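Local coordinates for secreted protein (Streptomyces lividans TK24, PDB 5LXZ) that is probably a copper-radical oxidase of the galactose oxidase family (AA5), with a mononuclear copper site and a Kelch-type beta-propeller, at residues A[36-41]-A[232-237]; A[112-117]-A[131-136]; A[173-178]-A[215-220]. The protein carries 1 engineered substitution. All coordinates share one frame; numbering follows the deposited sequence. Where two conformers were deposited one is given.

Contact 1: residues A[36-41]-A[232-237]; sequences TGKVLM and VAEKYI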
loop_
_atom_site.group_PDB
_atom_site.type_symbol
_atom_site.label_atom_id
_atom_site.label_comp_id
_atom_site.label_asym_id
_atom_site.label_seq_id
_atom_site.Cartn_x
_atom_site.Cartn_y
_atom_site.Cartn_z
ATOM N N THR A 36 -13.029 2.638 17.012
ATOM C CA THR A 36 -13.395 3.714 17.927
ATOM C C THR A 36 -13.799 5.009 17.264
ATOM O O THR A 36 -14.218 5.941 17.931
ATOM C CB THR A 36 -12.217 4.003 18.859
ATOM O OG1 THR A 36 -11.064 4.268 18.030
ATOM C CG2 THR A 36 -11.932 2.809 19.728
ATOM N N GLY A 37 -13.662 5.100 15.931
ATOM C CA GLY A 37 -13.928 6.294 15.207
ATOM C C GLY A 37 -12.731 7.218 15.085
ATOM O O GLY A 37 -12.835 8.246 14.435
ATOM N N LYS A 38 -11.611 6.842 15.689
ATOM C CA LYS A 38 -10.400 7.632 15.627
ATOM C C LYS A 38 -9.484 7.092 14.547
ATOM O O LYS A 38 -9.637 5.935 14.112
ATOM C CB LYS A 38 -9.734 7.609 16.980
ATOM C CG LYS A 38 -10.688 8.195 18.033
ATOM C CD LYS A 38 -10.008 8.292 19.347
ATOM C CE LYS A 38 -10.979 8.602 20.475
ATOM N NZ LYS A 38 -10.175 8.677 21.730
ATOM N N VAL A 39 -8.549 7.923 14.117
ATOM C CA VAL A 39 -7.621 7.553 13.051
ATOM C C VAL A 39 -6.238 7.401 13.612
ATOM O O VAL A 39 -5.709 8.327 14.250
ATOM C CB VAL A 39 -7.620 8.595 11.938
ATOM C CG1 VAL A 39 -6.665 8.218 10.824
ATOM C CG2 VAL A 39 -9.029 8.810 11.393
ATOM N N LEU A 40 -5.639 6.241 13.361
ATOM C CA LEU A 40 -4.249 5.973 13.683
ATOM C C LEU A 40 -3.398 6.514 12.537
ATOM O O LEU A 40 -3.651 6.193 11.372
ATOM C CB LEU A 40 -4.029 4.483 13.834
ATOM C CG LEU A 40 -2.596 4.074 14.162
ATOM C CD1 LEU A 40 -2.267 4.470 15.576
ATOM C CD2 LEU A 40 -2.398 2.576 13.881
ATOM N N MET A 41 -2.427 7.361 12.847
ATOM C CA MET A 41 -1.551 7.965 11.856
ATOM C C MET A 41 -0.123 7.593 12.203
ATOM O O MET A 41 0.397 8.007 13.264
ATOM C CB MET A 41 -1.751 9.478 11.867
ATOM C CG MET A 41 -3.199 9.859 11.574
ATOM S SD MET A 41 -3.561 11.604 11.805
ATOM C CE MET A 41 -2.791 12.196 10.301
ATOM N N VAL A 232 -8.685 0.430 21.685
ATOM C CA VAL A 232 -9.295 0.843 22.970
ATOM C C VAL A 232 -8.213 1.312 23.934
ATOM O O VAL A 232 -8.272 2.427 24.461
ATOM C CB VAL A 232 -10.186 -0.262 23.546
ATOM C CG1 VAL A 232 -10.731 0.118 24.933
ATOM C CG2 VAL A 232 -11.354 -0.546 22.592
ATOM N N ALA A 233 -7.173 0.504 24.079
ATOM C CA ALA A 233 -6.025 0.884 24.873
ATOM C C ALA A 233 -5.180 1.999 24.248
ATOM O O ALA A 233 -4.418 2.680 24.941
ATOM C CB ALA A 233 -5.184 -0.317 25.142
ATOM N N GLU A 234 -5.294 2.160 22.926
ATOM C CA GLU A 234 -4.482 3.081 22.157
ATOM C C GLU A 234 -3.001 2.814 22.330
ATOM O O GLU A 234 -2.211 3.725 22.543
ATOM C CB GLU A 234 -4.918 4.514 22.423
ATOM C CG GLU A 234 -6.355 4.724 21.973
ATOM C CD GLU A 234 -6.873 6.144 22.138
ATOM O OE1 GLU A 234 -6.242 6.935 22.875
ATOM O OE2 GLU A 234 -7.907 6.441 21.506
ATOM N N LYS A 235 -2.608 1.549 22.197
ATOM C CA LYS A 235 -1.213 1.193 22.298
ATOM C C LYS A 235 -0.841 0.034 21.382
ATOM O O LYS A 235 -1.701 -0.779 20.990
ATOM C CB LYS A 235 -0.825 0.907 23.759
ATOM C CG LYS A 235 -1.422 -0.287 24.408
ATOM C CD LYS A 235 -0.850 -0.399 25.839
ATOM C CE LYS A 235 -1.865 -0.852 26.862
ATOM N NZ LYS A 235 -2.272 -2.251 26.608
ATOM N N TYR A 236 0.426 -0.026 21.024
ATOM C CA TYR A 236 0.967 -1.146 20.281
ATOM C C TYR A 236 1.282 -2.277 21.253
ATOM O O TYR A 236 1.962 -2.041 22.273
ATOM C CB TYR A 236 2.248 -0.757 19.568
ATOM C CG TYR A 236 2.068 0.253 18.475
ATOM C CD1 TYR A 236 1.709 -0.139 17.187
ATOM C CD2 TYR A 236 2.353 1.593 18.689
ATOM C CE1 TYR A 236 1.596 0.789 16.183
ATOM C CE2 TYR A 236 2.287 2.523 17.674
ATOM C CZ TYR A 236 1.901 2.101 16.412
ATOM O OH TYR A 236 1.787 3.009 15.358
ATOM N N ILE A 237 0.795 -3.465 20.958
ATOM C CA ILE A 237 1.057 -4.649 21.795
ATOM C C ILE A 237 1.972 -5.596 21.017
ATOM O O ILE A 237 1.616 -6.056 19.918
ATOM C CB ILE A 237 -0.240 -5.352 22.166
ATOM C CG1 ILE A 237 -1.209 -4.380 22.860
ATOM C CG2 ILE A 237 0.100 -6.576 23.049
ATOM C CD1 ILE A 237 -2.518 -4.990 23.249
HETATM O O HOH W 1 -8.889 4.806 19.445
#

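Contact 2: residues A[112-117]-A[131-136]; sequences GLMVVH and TKFTGK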
loop_
_atom_site.group_PDB
_atom_site.type_symbol
_atom_site.label_atom_id
_atom_site.label_comp_id
_atom_site.label_asym_id
_atom_site.label_seq_id
_atom_site.Cartn_x
_atom_site.Cartn_y
_atom_site.Cartn_z
ATOM N N GLY A 112 23.911 2.407 -6.570
ATOM C CA GLY A 112 23.327 1.804 -5.410
ATOM C C GLY A 112 24.107 0.605 -4.943
ATOM O O GLY A 112 25.226 0.378 -5.418
ATOM N N LEU A 113 23.535 -0.182 -4.041
ATOM C CA LEU A 113 24.261 -1.324 -3.490
ATOM C C LEU A 113 24.135 -2.576 -4.344
ATOM O O LEU A 113 23.043 -2.954 -4.758
ATOM C CB LEU A 113 23.877 -1.614 -2.044
ATOM C CG LEU A 113 24.207 -0.471 -1.089
ATOM C CD1 LEU A 113 23.707 -0.825 0.294
ATOM C CD2 LEU A 113 25.690 -0.150 -1.065
ATOM N N MET A 114 25.281 -3.170 -4.649
ATOM C CA MET A 114 25.354 -4.495 -5.237
ATOM C C MET A 114 25.625 -5.513 -4.150
ATOM O O MET A 114 26.567 -5.336 -3.344
ATOM C CB MET A 114 26.516 -4.516 -6.231
ATOM C CG MET A 114 26.701 -5.797 -7.020
ATOM S SD MET A 114 25.369 -6.103 -8.188
ATOM C CE MET A 114 25.451 -4.665 -9.240
ATOM N N VAL A 115 24.819 -6.570 -4.095
ATOM C CA VAL A 115 25.071 -7.665 -3.154
ATOM C C VAL A 115 25.812 -8.716 -3.934
ATOM O O VAL A 115 25.245 -9.386 -4.777
ATOM C CB VAL A 115 23.792 -8.222 -2.554
ATOM C CG1 VAL A 115 24.112 -9.384 -1.600
ATOM C CG2 VAL A 115 23.044 -7.102 -1.876
ATOM N N VAL A 116 27.103 -8.894 -3.653
ATOM C CA VAL A 116 27.878 -9.879 -4.370
ATOM C C VAL A 116 27.744 -11.200 -3.632
ATOM O O VAL A 116 27.873 -11.240 -2.401
ATOM C CB VAL A 116 29.357 -9.464 -4.510
ATOM C CG1 VAL A 116 30.127 -10.458 -5.365
ATOM C CG2 VAL A 116 29.496 -8.019 -5.008
ATOM N N HIS A 117 27.508 -12.247 -4.400
ATOM C CA HIS A 117 27.318 -13.612 -3.940
ATOM C C HIS A 117 28.556 -14.428 -4.273
ATOM O O HIS A 117 29.053 -14.340 -5.359
ATOM C CB HIS A 117 26.130 -14.251 -4.644
ATOM C CG HIS A 117 24.807 -13.782 -4.164
ATOM N ND1 HIS A 117 24.421 -12.462 -4.244
ATOM C CD2 HIS A 117 23.771 -14.444 -3.617
ATOM C CE1 HIS A 117 23.208 -12.331 -3.751
ATOM N NE2 HIS A 117 22.782 -13.515 -3.379
ATOM N N THR A 131 35.818 -2.779 -10.467
ATOM C CA THR A 131 35.158 -3.986 -10.985
ATOM C C THR A 131 33.854 -3.571 -11.672
ATOM O O THR A 131 33.077 -2.783 -11.118
ATOM C CB THR A 131 34.913 -4.998 -9.867
ATOM O OG1 THR A 131 36.165 -5.480 -9.373
ATOM C CG2 THR A 131 34.078 -6.223 -10.319
ATOM N N LYS A 132 33.633 -4.150 -12.855
ATOM C CA LYS A 132 32.446 -3.895 -13.663
ATOM C C LYS A 132 31.449 -5.013 -13.476
ATOM O O LYS A 132 31.817 -6.189 -13.474
ATOM C CB LYS A 132 32.814 -3.818 -15.120
ATOM C CG LYS A 132 33.496 -2.522 -15.512
ATOM C CD LYS A 132 33.975 -2.539 -16.948
ATOM C CE LYS A 132 34.523 -1.176 -17.358
ATOM N NZ LYS A 132 34.611 -1.137 -18.841
ATOM N N PHE A 133 30.186 -4.621 -13.274
ATOM C CA PHE A 133 29.078 -5.540 -13.043
ATOM C C PHE A 133 28.085 -5.230 -14.131
ATOM O O PHE A 133 27.702 -4.076 -14.286
ATOM C CB PHE A 133 28.437 -5.252 -11.699
ATOM C CG PHE A 133 29.309 -5.512 -10.530
ATOM C CD1 PHE A 133 30.168 -4.512 -10.071
ATOM C CD2 PHE A 133 29.254 -6.725 -9.851
ATOM C CE1 PHE A 133 30.962 -4.750 -8.958
ATOM C CE2 PHE A 133 30.053 -6.962 -8.724
ATOM C CZ PHE A 133 30.902 -5.962 -8.295
ATOM N N THR A 134 27.641 -6.246 -14.886
ATOM C CA THR A 134 26.734 -6.025 -16.029
ATOM C C THR A 134 25.460 -6.843 -15.816
ATOM O O THR A 134 25.523 -8.031 -15.554
ATOM C CB THR A 134 27.418 -6.379 -17.345
ATOM O OG1 THR A 134 28.592 -5.570 -17.468
ATOM C CG2 THR A 134 26.544 -6.122 -18.521
ATOM N N GLY A 135 24.304 -6.189 -15.945
ATOM C CA GLY A 135 23.042 -6.856 -15.673
ATOM C C GLY A 135 22.771 -7.870 -16.767
ATOM O O GLY A 135 22.765 -7.550 -17.968
ATOM N N LYS A 136 22.508 -9.103 -16.375
ATOM C CA LYS A 136 22.327 -10.154 -17.368
ATOM C C LYS A 136 21.059 -9.956 -18.202
ATOM O O LYS A 136 21.006 -10.337 -19.378
ATOM C CB LYS A 136 22.354 -11.514 -16.681
ATOM C CG LYS A 136 23.729 -11.786 -16.120
ATOM C CD LYS A 136 23.734 -13.032 -15.264
ATOM C CE LYS A 136 25.094 -13.257 -14.643
ATOM N NZ LYS A 136 25.100 -14.431 -13.762
#

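Contact 3: residues A[173-178]-A[215-220]; sequences RIYVEA and LDKKDF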
loop_
_atom_site.group_PDB
_atom_site.type_symbol
_atom_site.label_atom_id
_atom_site.label_comp_id
_atom_site.label_asym_id
_atom_site.label_seq_id
_atom_site.Cartn_x
_atom_site.Cartn_y
_atom_site.Cartn_z
ATOM N N ARG A 173 28.344 -6.607 0.318
ATOM C CA ARG A 173 27.734 -5.424 -0.280
ATOM C C ARG A 173 28.744 -4.394 -0.689
ATOM O O ARG A 173 29.667 -4.092 0.066
ATOM C CB ARG A 173 26.730 -4.807 0.679
ATOM C CG ARG A 173 25.668 -5.802 1.072
ATOM C CD ARG A 173 24.453 -5.218 1.734
ATOM N NE ARG A 173 24.766 -4.091 2.599
ATOM C CZ ARG A 173 23.875 -3.209 3.055
ATOM N NH1 ARG A 173 22.558 -3.314 2.775
ATOM N NH2 ARG A 173 24.310 -2.222 3.833
ATOM N N ILE A 174 28.545 -3.793 -1.853
ATOM C CA ILE A 174 29.411 -2.747 -2.362
ATOM C C ILE A 174 28.630 -1.731 -3.198
ATOM O O ILE A 174 27.782 -2.104 -4.027
ATOM C CB ILE A 174 30.576 -3.370 -3.142
ATOM C CG1 ILE A 174 31.646 -2.345 -3.466
ATOM C CG2 ILE A 174 30.114 -4.092 -4.404
ATOM C CD1 ILE A 174 32.368 -1.841 -2.216
ATOM N N TYR A 175 28.921 -0.445 -3.011
ATOM C CA TYR A 175 28.328 0.584 -3.822
ATOM C C TYR A 175 28.894 0.480 -5.241
ATOM O O TYR A 175 30.124 0.386 -5.432
ATOM C CB TYR A 175 28.569 1.983 -3.208
ATOM C CG TYR A 175 28.070 3.094 -4.070
ATOM C CD1 TYR A 175 26.690 3.400 -4.141
ATOM C CD2 TYR A 175 28.931 3.838 -4.868
ATOM C CE1 TYR A 175 26.216 4.402 -4.940
ATOM C CE2 TYR A 175 28.454 4.857 -5.691
ATOM C CZ TYR A 175 27.105 5.137 -5.728
ATOM O OH TYR A 175 26.626 6.098 -6.541
ATOM N N VAL A 176 28.009 0.537 -6.221
ATOM C CA VAL A 176 28.359 0.608 -7.607
ATOM C C VAL A 176 27.690 1.789 -8.272
ATOM O O VAL A 176 26.653 2.267 -7.823
ATOM C CB VAL A 176 28.072 -0.703 -8.375
ATOM C CG1 VAL A 176 28.815 -1.851 -7.734
ATOM C CG2 VAL A 176 26.576 -0.974 -8.455
ATOM N N GLU A 177 28.303 2.295 -9.335
ATOM C CA GLU A 177 27.829 3.474 -10.016
ATOM C C GLU A 177 28.041 3.378 -11.508
ATOM O O GLU A 177 29.067 2.836 -11.950
ATOM C CB GLU A 177 28.613 4.652 -9.454
ATOM C CG GLU A 177 28.134 6.027 -9.838
ATOM C CD GLU A 177 28.861 7.071 -9.009
ATOM O OE1 GLU A 177 28.414 7.348 -7.890
ATOM O OE2 GLU A 177 29.885 7.602 -9.506
ATOM N N ALA A 178 27.157 3.970 -12.280
ATOM C CA ALA A 178 27.342 4.051 -13.733
ATOM C C ALA A 178 28.586 4.889 -14.046
ATOM O O ALA A 178 28.929 5.779 -13.306
ATOM C CB ALA A 178 26.140 4.673 -14.394
ATOM N N LEU A 215 18.877 7.160 -9.381
ATOM C CA LEU A 215 19.302 8.404 -8.787
ATOM C C LEU A 215 18.771 8.715 -7.416
ATOM O O LEU A 215 19.343 9.577 -6.714
ATOM C CB LEU A 215 18.968 9.528 -9.765
ATOM C CG LEU A 215 19.764 9.461 -11.060
ATOM C CD1 LEU A 215 19.337 10.583 -11.989
ATOM C CD2 LEU A 215 21.264 9.475 -10.818
ATOM N N ASP A 216 17.690 8.071 -6.996
ATOM C CA ASP A 216 17.175 8.216 -5.644
ATOM C C ASP A 216 17.654 6.991 -4.860
ATOM O O ASP A 216 16.977 5.956 -4.808
ATOM C CB ASP A 216 15.645 8.353 -5.701
ATOM C CG ASP A 216 15.020 8.634 -4.386
ATOM O OD1 ASP A 216 15.733 8.929 -3.385
ATOM O OD2 ASP A 216 13.769 8.505 -4.334
ATOM N N LYS A 217 18.859 7.111 -4.296
ATOM C CA LYS A 217 19.678 5.990 -3.826
ATOM C C LYS A 217 19.595 5.804 -2.329
ATOM O O LYS A 217 19.962 6.711 -1.572
ATOM C CB LYS A 217 21.150 6.253 -4.147
ATOM C CG LYS A 217 21.420 6.681 -5.549
ATOM C CD LYS A 217 22.902 6.960 -5.749
ATOM C CE LYS A 217 23.161 7.456 -7.134
ATOM N NZ LYS A 217 24.542 8.056 -7.211
ATOM N N LYS A 218 19.223 4.600 -1.910
ATOM C CA LYS A 218 18.936 4.317 -0.506
ATOM C C LYS A 218 19.449 2.905 -0.140
ATOM O O LYS A 218 19.506 2.038 -1.019
ATOM C CB LYS A 218 17.429 4.400 -0.311
ATOM C CG LYS A 218 17.013 5.437 0.721
ATOM N N ASP A 219 19.900 2.734 1.117
ATOM C CA ASP A 219 20.294 1.426 1.719
ATOM C C ASP A 219 19.143 1.067 2.667
ATOM O O ASP A 219 19.186 1.366 3.857
ATOM C CB ASP A 219 21.633 1.565 2.456
ATOM C CG ASP A 219 22.088 0.273 3.153
ATOM O OD1 ASP A 219 21.502 -0.806 2.885
ATOM O OD2 ASP A 219 23.038 0.351 3.983
ATOM N N PHE A 220 18.246 0.254 2.174
ATOM C CA PHE A 220 16.963 0.112 2.767
ATOM C C PHE A 220 16.755 -1.332 3.295
ATOM O O PHE A 220 16.766 -2.243 2.487
ATOM C CB PHE A 220 16.027 0.492 1.640
ATOM C CG PHE A 220 14.579 0.461 2.003
ATOM C CD1 PHE A 220 14.173 0.787 3.257
ATOM C CD2 PHE A 220 13.624 0.159 1.036
ATOM C CE1 PHE A 220 12.831 0.781 3.592
ATOM C CE2 PHE A 220 12.284 0.127 1.366
ATOM C CZ PHE A 220 11.884 0.448 2.639
#

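Contact 1: residues A[36-41]-A[232-237]
K38 and E234 meet in a salt bridge that forms the close part of this contact. K38 NZ donates to E234 OE2 at 3.2 Å and meets the syn lone pair of that oxygen, on the side of the other carboxylate oxygen. The lysine lies roughly perpendicular to the glutamate. Because it is extended beyond CG, its aliphatic part also passes the carboxylate, with K38 CD 3.5 Å from E234 OE2. In E234, CG sits beside the backbone N (chi1 -63°). With the chain extended beyond CG, the carboxylate reaches the 36-41 loop although the backbones stay well apart. OE2 has a further partner in a water, which donates to E234 OE2 at 2.8 Å. The same water accepts from T36 OG1 at 2.6 Å. E234 OE1 is bound to K70, so both carboxylate oxygens are held and the group probably turns little.

The solvent side is looser. There T36 CG2 and the exposed V232 only graze, with T36 CG2 4.4 Å from V232 CG2. The inner end is different again. L40 is buried, and its CD1 packs 4.3 Å from Y236 OH. That hydroxyl has its polar partner in T59.

E234 is the first residue of a G1 beta bulge. E234 and K235 both face D230, and the glutamate has the left-handed backbone conformation of that motif. The contact joins two neighbouring sheets of the propeller. Strand 39-44 lies between 30-33 and 58-62, and I61 of the latter touches both K38 and E234. Strand 235-238 pairs with 226-230, whose F229 packs against L40 and meets the Y236 ring edge-to-face. Strand 91-102 adds L91 against L40 and I93 against Y236.

Contact 2: residues A[112-117]-A[131-136]
M114 lies over one face of the F133 ring. Its CG makes a CH-pi contact, 4.2 Å from the ring centroid of F133 and 22° off the ring normal. The point of contact is offset toward the rim, near CD2 and CE2. The sulfur sits more obliquely: M114 SD is 4.9 Å from the F133 centroid, a Met-aromatic contact. A bend at chi2 (68°) sets SD beside the ring. A second bend at chi3 (60°) folds the methyl back to the root of the phenylalanine, where M114 CE touches F133 CB at 3.9 Å. M114 and F133 run past one another head to tail. V116 comes in at the far part of the same ring. Its CG2 is 3.9 Å from F133 CE2 and approaches at a slant, with the valine roughly perpendicular to the phenylalanine.

All three side chains are buried, and their bonds from the backbone point at each other. This is the inside of a closed antiparallel barrel, the GlxA beta barrel domain. Strands 111-118 and 132-135 are not neighbours there. They are separated by two strands on one path round the barrel, 164-177 and 141-144, and by 191-195 and 206-210 on the other. F133 and the M114/V116 pair meet across the interior.

The next shell comes from those walls. V176 touches both M114 and F133. V195 packs on F133, Y193 and A210 on M114, and T206 on V116. Backbone bonds fix the strand that carries M114 and V116: M114 pairs with I174 and V116 with G172, while V115 pairs with I209. Further along that strand, H117 ND1 donates to V115 O at 3.2 Å, from above the carbonyl plane.

Contact 3: residues A[173-178]-A[215-220]
R173 and D219 form an end-on, two-nitrogen salt bridge. R173 NH1 donates to D219 OD1 at 2.7 Å, and R173 NH2 to D219 OD2 at 2.9 Å. A bend at chi3 (-36°) brings the guanidinium to the carboxylate. Each oxygen is met on its syn side. The two flat groups are not coplanar, their planes being 54° apart, so both bonds are tilted. D219 OD2 also pairs with R99, and R173 NH1 also bonds to I268 O. A second ion pair, K217 NZ to E177 OE1, is long at 4.0 Å.

Residues 173-177 and 217-219 run nearly antiparallel but are not paired as neighbours in a sheet. Strand 164-177 belongs to the GlxA beta barrel, and 218-222 to a propeller sheet. The contact thus joins the barrel to the propeller. The D219 side chain is about 9 Å from one of the two bound copper ions.

Hydrogen bonds make the other group. K217 NZ donates to Y175 OH at 2.9 Å. Y175 OH in turn donates to E177 OE1 at 2.6 Å. E177 OE1 lies in the Y175 ring plane and accepts with its anti lone pair. K217 NZ donates as well to the backbone oxygens of K109, its strongest partner, and D106. D106 N donates to E177 OE1.

Contact 1 lies at the surface, while contacts 2 and 3 are buried. Contact 2 is wholly apolar across its segments and lies inside the barrel. Contact 3 is polar and charged although buried, and faces the propeller. Contact 1 mixes a salt bridge and a water with loose apolar touches between two propeller sheets. Contacts 2 and 3 share the barrel: strands 111-118 and 164-177 are hydrogen-bonded neighbours, and L113 packs on D219. Contacts 1 and 3 do not touch, but 232-237 and 215-220 reach the same propeller sheet. Contacts 2 and 3 are both nested inside the chain loop closed by contact 1.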